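Local coordinates for protein 2-(acetamidomethylene)succinate hydrolase (PDB 3KXP) that catalyses the last step of vitamin B6 degradation, hydrolysing (E)-2-(acetamidomethylene)succinate to succinic semialdehyde, acetate, ammonia and carbon dioxide, at residues Thr304-Ala307 with Ile308-Phe311. Sequence-based numbering, arbitrary orientation.
Sequences TLKA and ITNF
On helix 301-313, the C-terminal helix of this alpha/beta-hydrolase fold, the polar ends of Lys306 and Asn310, one turn apart, are joined through water, NZ of Lys306 standing 3.6 Å from OD1 of Asn310. One water accepts from NZ and donates to OD1 of Asn310, and it also bonds OG1 of Thr309; a second water repeats the link between NZ and OD1. Thr309 is drawn into this network because chi1 of 57° sets OG1 between its own backbone N and carbonyl carbon, turned back to within 3.0 Å of Lys306 O. That carbonyl already accepts the helical bond from Asn310 N at 2.9 Å, the donor tilted 30° from the carbonyl plane. The lysine chain, bent at chi2 (-57°), crosses the threonine side chain at about a right angle and brings CD close to OG1. Away from the waters, Leu305 CD1 meets Thr309 CG2 at 4.1 Å, methyl to methyl. Thr304 and Ile308 lie side by side, and Thr304 O takes Ile308 N at 3.0 Å and has CG1 of the same isoleucine 3.3 Å away. Thr304 OG1, beside its backbone N, hydrogen-bonds Ser300 O, and Leu87 of helix 85-89 packs on both Leu305 and Ile308. The Phe311 side chain packs on Ser161 and Val163 of strand 159-165, joining the helix to the central sheet. A leucine in place of Asn310 would probably leave Asp283 of the second subunit without its amide donor across the dimer interface and the two waters without the oxygen that receives their protons. Leu284 of that subunit also packs on the asparagine, whose ND2 is hydrogen-bonded to OD1 of Asp283 of the second subunit.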
ATOM      1  N   THR A 304      -6.893  -1.437  11.038  1.00 26.50           N
ATOM      2  CA  THR A 304      -5.778  -0.496  11.079  1.00 26.26           C
ATOM      3  C   THR A 304      -4.482  -1.286  11.231  1.00 26.73           C
ATOM      4  O   THR A 304      -3.492  -1.042  10.529  1.00 25.77           O
ATOM      5  CB  THR A 304      -5.906   0.482  12.280  1.00 25.93           C
ATOM      6  OG1 THR A 304      -7.078   1.294  12.122  1.00 25.39           O
ATOM      7  CG2 THR A 304      -4.687   1.383  12.368  1.00 25.10           C
ATOM      8  N   LEU A 305      -4.494  -2.235  12.157  1.00 27.40           N
ATOM      9  CA  LEU A 305      -3.324  -3.064  12.410  1.00 27.72           C
ATOM     10  C   LEU A 305      -2.926  -3.840  11.158  1.00 27.20           C
ATOM     11  O   LEU A 305      -1.770  -3.798  10.740  1.00 27.91           O
ATOM     12  CB  LEU A 305      -3.606  -4.041  13.550  1.00 28.46           C
ATOM     13  CG  LEU A 305      -2.493  -5.044  13.847  1.00 30.37           C
ATOM     14  CD1 LEU A 305      -1.214  -4.301  14.228  1.00 28.65           C
ATOM     15  CD2 LEU A 305      -2.945  -5.979  14.959  1.00 29.92           C
ATOM     16  N   LYS A 306      -3.886  -4.544  10.563  1.00 26.02           N
ATOM     17  CA  LYS A 306      -3.627  -5.331   9.359  1.00 26.89           C
ATOM     18  C   LYS A 306      -3.083  -4.472   8.206  1.00 25.36           C
ATOM     19  O   LYS A 306      -2.240  -4.913   7.426  1.00 24.47           O
ATOM     20  CB  LYS A 306      -4.905  -6.040   8.914  1.00 28.56           C
ATOM     21  CG  LYS A 306      -4.809  -7.555   8.900  1.00 35.96           C
ATOM     22  CD  LYS A 306      -3.670  -8.044   8.008  1.00 40.60           C
ATOM     23  CE  LYS A 306      -3.626  -9.565   7.931  1.00 43.57           C
ATOM     24  NZ  LYS A 306      -2.528 -10.054   7.044  1.00 44.62           N
ATOM     25  N   ALA A 307      -3.578  -3.246   8.101  1.00 24.88           N
ATOM     26  CA  ALA A 307      -3.143  -2.340   7.054  1.00 21.94           C
ATOM     27  C   ALA A 307      -1.692  -1.959   7.281  1.00 22.99           C
ATOM     28  O   ALA A 307      -0.930  -1.808   6.331  1.00 23.72           O
ATOM     29  CB  ALA A 307      -4.008  -1.103   7.046  1.00 20.95           C
ATOM     30  N   ILE A 308      -1.309  -1.796   8.543  1.00 22.89           N
ATOM     31  CA  ILE A 308       0.069  -1.436   8.862  1.00 24.12           C
ATOM     32  C   ILE A 308       1.016  -2.616   8.622  1.00 24.29           C
ATOM     33  O   ILE A 308       2.101  -2.448   8.061  1.00 26.13           O
ATOM     34  CB  ILE A 308       0.202  -0.965  10.321  1.00 24.22           C
ATOM     35  CG1 ILE A 308      -0.536   0.363  10.499  1.00 25.66           C
ATOM     36  CG2 ILE A 308       1.669  -0.815  10.686  1.00 24.61           C
ATOM     37  CD1 ILE A 308      -0.589   0.857  11.924  1.00 27.27           C
ATOM     38  N   THR A 309       0.602  -3.808   9.029  1.00 24.37           N
ATOM     39  CA  THR A 309       1.441  -4.983   8.837  1.00 26.23           C
ATOM     40  C   THR A 309       1.531  -5.335   7.355  1.00 26.06           C
ATOM     41  O   THR A 309       2.555  -5.831   6.909  1.00 29.35           O
ATOM     42  CB  THR A 309       0.926  -6.202   9.646  1.00 24.55           C
ATOM     43  OG1 THR A 309      -0.430  -6.492   9.287  1.00 25.43           O
ATOM     44  CG2 THR A 309       0.990  -5.910  11.145  1.00 23.95           C
ATOM     45  N   ASN A 310       0.483  -5.072   6.583  1.00 26.12           N
ATOM     46  CA  ASN A 310       0.552  -5.368   5.149  1.00 27.87           C
ATOM     47  C   ASN A 310       1.579  -4.433   4.514  1.00 28.68           C
ATOM     48  O   ASN A 310       2.341  -4.827   3.630  1.00 30.29           O
ATOM     49  CB  ASN A 310      -0.799  -5.152   4.461  1.00 25.49           C
ATOM     50  CG  ASN A 310      -1.783  -6.280   4.722  1.00 28.38           C
ATOM     51  OD1 ASN A 310      -1.391  -7.435   4.917  1.00 26.47           O
ATOM     52  ND2 ASN A 310      -3.074  -5.952   4.704  1.00 23.58           N
ATOM     53  N   PHE A 311       1.592  -3.195   4.998  1.00 29.05           N
ATOM     54  CA  PHE A 311       2.484  -2.152   4.501  1.00 28.59           C
ATOM     55  C   PHE A 311       3.961  -2.419   4.754  1.00 29.19           C
ATOM     56  O   PHE A 311       4.732  -2.606   3.816  1.00 29.96           O
ATOM     57  CB  PHE A 311       2.112  -0.811   5.136  1.00 26.80           C
ATOM     58  CG  PHE A 311       2.829   0.369   4.540  1.00 24.16           C
ATOM     59  CD1 PHE A 311       3.350   1.365   5.359  1.00 22.60           C
ATOM     60  CD2 PHE A 311       2.948   0.505   3.159  1.00 22.54           C
ATOM     61  CE1 PHE A 311       3.978   2.482   4.814  1.00 24.49           C
ATOM     62  CE2 PHE A 311       3.572   1.614   2.599  1.00 22.46           C
ATOM     63  CZ  PHE A 311       4.089   2.610   3.426  1.00 24.01           C
TER
HETATM   64  O   HOH W   1      -0.467  -8.220   7.109  1.00 33.41           O
HETATM   65  O   HOH W   2      -2.603  -9.933   3.922  1.00 38.52           O